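Local coordinates for SusD superfamily protein (Bacteroides vulgatus ATCC 8482, PDB 3JQ0) that is a SusD-family outer membrane protein of a gut bacterium and probably binds nutrients, most likely glycans, at the cell surface, at residues Tyr113-Phe116 with His117-Arg120; Glu151-Glu154 with Gln155-Lys158. All blocks are in the same frame, centred on the assembly; numbering follows the deposited sequence. Where two conformers were deposited one is given.

How the interactions relate
Interaction 1 (113-120) and interaction 2 (151-158) are each a stretch of about two turns within one helix, and they come in series along the chain: the first on helix 97-122, the second on helix 149-167, the next helix in the chain. Their centres lie about 10 Å apart, close enough for the two helices to touch. The methyl CE of Met-153 packs 3.5 Å from CD2 of Leu-119, and CD1 of Ile-156 reaches the backbone around Tyr-115 and Phe-116. Interaction 1 is wholly buried, whereas interaction 2 is buried on one side only. Together they show consecutive helices of the TPR-like, helix-rich part of a SusD protein packing through apolar side chains.

Interaction 1 of 2, residues Tyr113-Phe116 with His117-Arg120; sequences YLYF and HLLR
Two buried turns of helix 97-122, part of the TPR-like helical region of this SusD protein, join Tyr-113 to His-117 and Phe-116 to Arg-120, four residues on. His-117 turns the edge of its imidazole to the face of the Tyr-113 ring, planes at 89°, and its NE2 donates a nearly straight 3.0 Å hydrogen bond to Tyr-113 OH, which lies in the imidazole plane. ND1 bonds Tyr-450 OH, fixing the ring at both nitrogens. Phe-116, its CG anti to the backbone N (chi1 -174°), offers a face on which the Arg-120 guanidinium lies flat, planes 10° apart, with CZ 3.2 Å from CE2. A bend at chi3 folds the arginine back over the ring. NE also donates to Phe-116 O at 3.2 Å, coming from above the carbonyl plane, while Arg-120 N reaches the same oxygen from the opposite face. The ring carbon CD1 of Tyr-115 packs against CD1 of Leu-118 at 3.9 Å. Phenylalanine suits its place by taking the guanidinium flat, tyrosine by adding a hydroxyl within reach of the imidazole N-H. The arginine's charge is probably eased by the Phe-116 face, the carbonyl oxygen and a cation-pi contact with Tyr-450.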
ATOM      1  N   TYR A 113     -10.989  -7.193  -5.246  1.00  6.86           N
ATOM      2  CA  TYR A 113      -9.808  -6.402  -4.921  1.00  7.07           C
ATOM      3  C   TYR A 113      -9.352  -5.553  -6.105  1.00  7.23           C
ATOM      4  O   TYR A 113      -9.076  -4.356  -5.999  1.00  7.26           O
ATOM      5  CB  TYR A 113      -8.697  -7.379  -4.469  1.00  7.41           C
ATOM      6  CG  TYR A 113      -7.417  -6.682  -4.121  1.00  8.12           C
ATOM      7  CD1 TYR A 113      -7.247  -6.001  -2.908  1.00  7.89           C
ATOM      8  CD2 TYR A 113      -6.358  -6.658  -5.021  1.00  8.54           C
ATOM      9  CE1 TYR A 113      -6.049  -5.307  -2.625  1.00  8.89           C
ATOM     10  CE2 TYR A 113      -5.179  -6.012  -4.723  1.00  9.96           C
ATOM     11  CZ  TYR A 113      -5.039  -5.316  -3.577  1.00  9.35           C
ATOM     12  OH  TYR A 113      -3.885  -4.579  -3.334  1.00 11.54           O
ATOM     13  N   LEU A 114      -9.293  -6.164  -7.282  1.00  6.86           N
ATOM     14  CA  LEU A 114      -8.893  -5.448  -8.474  1.00  7.54           C
ATOM     15  C   LEU A 114      -9.930  -4.390  -8.856  1.00  6.68           C
ATOM     16  O   LEU A 114      -9.565  -3.256  -9.165  1.00  7.67           O
ATOM     17  CB  LEU A 114      -8.610  -6.409  -9.635  1.00  7.30           C
ATOM     18  CG  LEU A 114      -7.437  -7.347  -9.441  1.00  8.05           C
ATOM     19  CD1 LEU A 114      -7.331  -8.345 -10.581  1.00 10.81           C
ATOM     20  CD2 LEU A 114      -6.104  -6.571  -9.306  1.00 10.53           C
ATOM     21  N   TYR A 115     -11.203  -4.754  -8.834  1.00  7.18           N
ATOM     22  CA  TYR A 115     -12.221  -3.785  -9.131  1.00  7.74           C
ATOM     23  C   TYR A 115     -12.230  -2.614  -8.159  1.00  7.22           C
ATOM     24  O   TYR A 115     -12.602  -1.488  -8.551  1.00  7.32           O
ATOM     25  CB  TYR A 115     -13.620  -4.399  -9.259  1.00  7.96           C
ATOM     26  CG  TYR A 115     -13.865  -4.978 -10.657  1.00  8.32           C
ATOM     27  CD1 TYR A 115     -14.036  -4.157 -11.738  1.00  8.87           C
ATOM     28  CD2 TYR A 115     -13.870  -6.349 -10.876  1.00  8.52           C
ATOM     29  CE1 TYR A 115     -14.218  -4.669 -13.018  1.00  9.49           C
ATOM     30  CE2 TYR A 115     -14.105  -6.881 -12.123  1.00  9.68           C
ATOM     31  CZ  TYR A 115     -14.276  -6.047 -13.197  1.00  9.75           C
ATOM     32  OH  TYR A 115     -14.453  -6.513 -14.500  1.00 10.65           O
ATOM     33  N   PHE A 116     -11.817  -2.827  -6.899  1.00  6.94           N
ATOM     34  CA  PHE A 116     -11.775  -1.733  -5.915  1.00  7.41           C
ATOM     35  C   PHE A 116     -10.608  -0.768  -6.196  1.00  6.60           C
ATOM     36  O   PHE A 116     -10.762   0.442  -6.019  1.00  7.04           O
ATOM     37  CB  PHE A 116     -11.763  -2.311  -4.510  1.00  6.92           C
ATOM     38  CG  PHE A 116     -11.862  -1.284  -3.409  1.00  7.37           C
ATOM     39  CD1 PHE A 116     -12.870  -0.331  -3.386  1.00  7.33           C
ATOM     40  CD2 PHE A 116     -10.944  -1.290  -2.369  1.00  7.26           C
ATOM     41  CE1 PHE A 116     -12.967   0.585  -2.378  1.00  8.41           C
ATOM     42  CE2 PHE A 116     -11.043  -0.355  -1.351  1.00  8.46           C
ATOM     43  CZ  PHE A 116     -12.071   0.578  -1.343  1.00  8.41           C
ATOM     44  N   HIS A 117      -9.461  -1.259  -6.681  1.00  6.81           N
ATOM     45  CA  HIS A 117      -8.439  -0.355  -7.230  1.00  6.86           C
ATOM     46  C   HIS A 117      -8.989   0.431  -8.404  1.00  6.35           C
ATOM     47  O   HIS A 117      -8.783   1.632  -8.547  1.00  7.12           O
ATOM     48  CB  HIS A 117      -7.194  -1.108  -7.656  1.00  6.89           C
ATOM     49  CG  HIS A 117      -6.257  -1.451  -6.547  1.00  7.46           C
ATOM     50  ND1 HIS A 117      -5.524  -0.526  -5.847  1.00  7.45           N
ATOM     51  CD2 HIS A 117      -5.873  -2.672  -6.096  1.00  8.94           C
ATOM     52  CE1 HIS A 117      -4.766  -1.161  -4.978  1.00  9.32           C
ATOM     53  NE2 HIS A 117      -4.967  -2.469  -5.092  1.00  8.73           N
ATOM     54  N   LEU A 118      -9.685  -0.263  -9.307  1.00  7.60           N
ATOM     55  CA  LEU A 118     -10.246   0.409 -10.498  1.00  7.41           C
ATOM     56  C   LEU A 118     -11.260   1.494 -10.126  1.00  6.96           C
ATOM     57  O   LEU A 118     -11.239   2.583 -10.670  1.00  7.80           O
ATOM     58  CB  LEU A 118     -10.877  -0.615 -11.477  1.00  7.88           C
ATOM     59  CG  LEU A 118      -9.911  -1.607 -12.151  1.00  7.73           C
ATOM     60  CD1 LEU A 118     -10.683  -2.654 -12.952  1.00 10.60           C
ATOM     61  CD2 LEU A 118      -8.959  -0.840 -13.056  1.00 11.56           C
ATOM     62  N   LEU A 119     -12.144   1.181  -9.169  1.00  6.93           N
ATOM     63  CA  LEU A 119     -13.165   2.155  -8.731  1.00  7.39           C
ATOM     64  C   LEU A 119     -12.513   3.429  -8.188  1.00  7.08           C
ATOM     65  O   LEU A 119     -12.880   4.525  -8.554  1.00  7.31           O
ATOM     66  CB  LEU A 119     -14.003   1.536  -7.623  1.00  7.62           C
ATOM     67  CG  LEU A 119     -15.025   2.471  -7.011  1.00  8.56           C
ATOM     68  CD1 LEU A 119     -16.137   2.869  -7.980  1.00 12.50           C
ATOM     69  CD2 LEU A 119     -15.593   1.874  -5.731  1.00 10.32           C
ATOM     70  N   ARG A 120     -11.530   3.266  -7.296  1.00  7.16           N
ATOM     71  CA  ARG A 120     -10.902   4.404  -6.643  1.00  6.97           C
ATOM     72  C   ARG A 120     -10.030   5.217  -7.584  1.00  6.59           C
ATOM     73  O   ARG A 120      -9.792   6.394  -7.364  1.00  7.20           O
ATOM     74  CB  ARG A 120     -10.111   3.941  -5.417  1.00  7.03           C
ATOM     75  CG  ARG A 120     -10.980   3.376  -4.294  1.00  7.55           C
ATOM     76  CD  ARG A 120     -10.137   2.941  -3.118  1.00  7.60           C
ATOM     77  NE  ARG A 120      -9.411   1.718  -3.440  1.00  7.04           N
ATOM     78  CZ  ARG A 120      -8.527   1.165  -2.624  1.00  7.02           C
ATOM     79  NH1 ARG A 120      -8.237   1.737  -1.472  1.00  7.72           N
ATOM     80  NH2 ARG A 120      -7.893   0.062  -2.997  1.00  8.20           N
TER

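Interaction 2 of 2, residues Glu151-Glu154 with Gln155-Lys158; sequences EVME and QIKK
Met-153, here a selenomethionine, meets both Ile-156 and Lys-157 on the inner side of helix 149-167, and this is the closely packed half of the contact. Its CG stands anti to the backbone N (chi1 178°), and bends at chi2 and chi3 carry the selenium round, so that SE comes 4.1 Å from CG2 of Ile-156. The aliphatic part of Lys-157 passes obliquely across the same side chain, with CE 3.8 Å from CG of Met-153. Lysine suits this position because its methylenes can pack against an apolar neighbour while the amine travels on: the chain is extended beyond CG, and NZ hydrogen-bonds Ser-196 OG and makes a cation-pi contact with Tyr-193. One turn from Ile-156, Val-152 adds its CG1, 4.0 Å from CD1 of the isoleucine. Branched and flexible apolar chains thus share one buried surface. The backbone adds the regular i to i+4 bonds, such as Ile-156 N to Val-152 O at 2.9 Å and Lys-157 N to Met-153 O at 2.9 Å.

The other side is looser. Glu-154 and Lys-158 are exposed and were each modelled in two conformers, consistent with some mobility, and between them the tie is the backbone bond from Lys-158 N to Glu-154 O. Glu-151 is partly exposed and its carboxylate leads away from the next turn. Charged residues suit such a surface, where water can solvate them. Gln-155 lies at the border, its NE2 bonded to Asp-159 OD2 and its chain touching Leu-127 and Leu-129.

In the fold, Met-153 and Ile-156 face helix 97-122, Met-153 against Phe-116 and Leu-119, Ile-156 against Tyr-115. Lys-157 reaches toward helix 182-199, so the stretch lies against both neighbouring helices.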
ATOM      1  N   GLU A 151     -22.603   1.046  -9.672  1.00 12.03           N
ATOM      2  CA  GLU A 151     -22.756  -0.325 -10.094  1.00 12.13           C
ATOM      3  C   GLU A 151     -21.461  -1.090  -9.958  1.00 10.05           C
ATOM      4  O   GLU A 151     -21.482  -2.285  -9.637  1.00 10.70           O
ATOM      5  CB  GLU A 151     -23.281  -0.421 -11.522  1.00 13.40           C
ATOM      6  CG  GLU A 151     -24.689   0.089 -11.651  1.00 17.26           C
ATOM      7  CD  GLU A 151     -25.233   0.005 -13.062  1.00 22.04           C
ATOM      8  OE1 GLU A 151     -24.675  -0.739 -13.890  1.00 22.51           O
ATOM      9  OE2 GLU A 151     -26.238   0.721 -13.302  1.00 28.75           O
ATOM     10  N   VAL A 152     -20.308  -0.432 -10.177  1.00  9.43           N
ATOM     11  CA  VAL A 152     -19.027  -1.065  -9.887  1.00  9.00           C
ATOM     12  C   VAL A 152     -18.940  -1.478  -8.424  1.00  9.05           C
ATOM     13  O   VAL A 152     -18.573  -2.604  -8.085  1.00  9.37           O
ATOM     14  CB  VAL A 152     -17.840  -0.158 -10.321  1.00  8.99           C
ATOM     15  CG1 VAL A 152     -16.502  -0.837  -9.962  1.00 10.18           C
ATOM     16  CG2 VAL A 152     -17.921   0.208 -11.832  1.00 10.27           C
HETATM   17  N   MSE A 153     -19.297  -0.567  -7.521  1.00  8.52           N
HETATM   18  CA  MSE A 153     -19.297  -0.883  -6.101  1.00  8.82           C
HETATM   19  C   MSE A 153     -20.273  -1.973  -5.741  1.00  8.65           C
HETATM   20  O   MSE A 153     -19.969  -2.834  -4.922  1.00  9.00           O
HETATM   21  CB  MSE A 153     -19.521   0.387  -5.239  1.00  8.90           C
HETATM   22  CG  MSE A 153     -19.577   0.074  -3.755  1.00  9.14           C
HETATM   23 SE   MSE A 153     -17.951  -0.767  -3.080  1.00  9.39          SE
HETATM   24  CE  MSE A 153     -16.957   0.843  -2.626  1.00  9.74           C
ATOM     25  N   GLU A 154     -21.456  -1.982  -6.353  1.00  9.27           N
ATOM     26  CA  GLU A 154     -22.390  -3.086  -6.109  0.51  9.84           C
ATOM     27  C   GLU A 154     -21.781  -4.444  -6.495  1.00  9.44           C
ATOM     28  O   GLU A 154     -21.954  -5.424  -5.785  1.00  9.40           O
ATOM     29  CB  GLU A 154     -23.725  -2.900  -6.882  0.51 11.61           C
ATOM     30  CG  GLU A 154     -24.669  -1.737  -6.464  0.51 13.15           C
ATOM     31  CD  GLU A 154     -25.660  -1.322  -7.619  0.51 19.75           C
ATOM     32  OE1 GLU A 154     -25.915  -2.125  -8.547  0.51 23.48           O
ATOM     33  OE2 GLU A 154     -26.183  -0.196  -7.609  0.51 26.42           O
ATOM     34  N   GLN A 155     -21.038  -4.492  -7.611  1.00  9.31           N
ATOM     35  CA  GLN A 155     -20.384  -5.726  -8.015  1.00  9.38           C
ATOM     36  C   GLN A 155     -19.268  -6.112  -7.035  1.00  8.94           C
ATOM     37  O   GLN A 155     -19.134  -7.301  -6.683  1.00  9.51           O
ATOM     38  CB  GLN A 155     -19.840  -5.595  -9.439  1.00  9.76           C
ATOM     39  CG  GLN A 155     -19.165  -6.886  -9.908  1.00 11.40           C
ATOM     40  CD  GLN A 155     -20.112  -8.057 -10.024  1.00 12.03           C
ATOM     41  OE1 GLN A 155     -21.264  -7.877 -10.417  1.00 13.95           O
ATOM     42  NE2 GLN A 155     -19.644  -9.261  -9.660  1.00 12.99           N
ATOM     43  N   ILE A 156     -18.489  -5.141  -6.585  1.00  8.53           N
ATOM     44  CA  ILE A 156     -17.471  -5.392  -5.592  1.00  9.12           C
ATOM     45  C   ILE A 156     -18.122  -6.044  -4.353  1.00  8.31           C
ATOM     46  O   ILE A 156     -17.606  -7.040  -3.816  1.00  8.71           O
ATOM     47  CB  ILE A 156     -16.700  -4.089  -5.239  1.00  8.89           C
ATOM     48  CG1 ILE A 156     -15.824  -3.660  -6.396  1.00  8.73           C
ATOM     49  CG2 ILE A 156     -15.918  -4.205  -3.933  1.00  9.06           C
ATOM     50  CD1 ILE A 156     -15.375  -2.210  -6.329  1.00  8.98           C
ATOM     51  N   LYS A 157     -19.216  -5.453  -3.886  1.00  8.92           N
ATOM     52  CA  LYS A 157     -19.909  -5.972  -2.710  1.00  8.55           C
ATOM     53  C   LYS A 157     -20.464  -7.384  -2.940  1.00  8.90           C
ATOM     54  O   LYS A 157     -20.447  -8.224  -2.047  1.00  9.38           O
ATOM     55  CB  LYS A 157     -20.980  -5.017  -2.238  1.00  9.18           C
ATOM     56  CG  LYS A 157     -20.401  -3.779  -1.614  1.00  9.38           C
ATOM     57  CD  LYS A 157     -21.447  -2.749  -1.273  1.00 10.24           C
ATOM     58  CE  LYS A 157     -20.840  -1.554  -0.549  1.00 11.72           C
ATOM     59  NZ  LYS A 157     -21.910  -0.522  -0.341  1.00 14.46           N
ATOM     60  N   LYS A 158     -20.965  -7.651  -4.150  1.00  9.34           N
ATOM     61  CA  LYS A 158     -21.463  -8.969  -4.479  0.52  9.22           C
ATOM     62  C   LYS A 158     -20.350 -10.010  -4.447  1.00  8.97           C
ATOM     63  O   LYS A 158     -20.525 -11.116  -3.950  1.00  9.76           O
ATOM     64  CB  LYS A 158     -22.146  -8.898  -5.851  0.52  9.36           C
ATOM     65  CG  LYS A 158     -22.853 -10.179  -6.310  0.52 10.41           C
ATOM     66  CD  LYS A 158     -23.443 -10.012  -7.698  0.52 12.56           C
ATOM     67  CE  LYS A 158     -24.060 -11.319  -8.195  0.52 15.32           C
ATOM     68  NZ  LYS A 158     -24.403 -11.341  -9.632  0.52 19.51           N
TER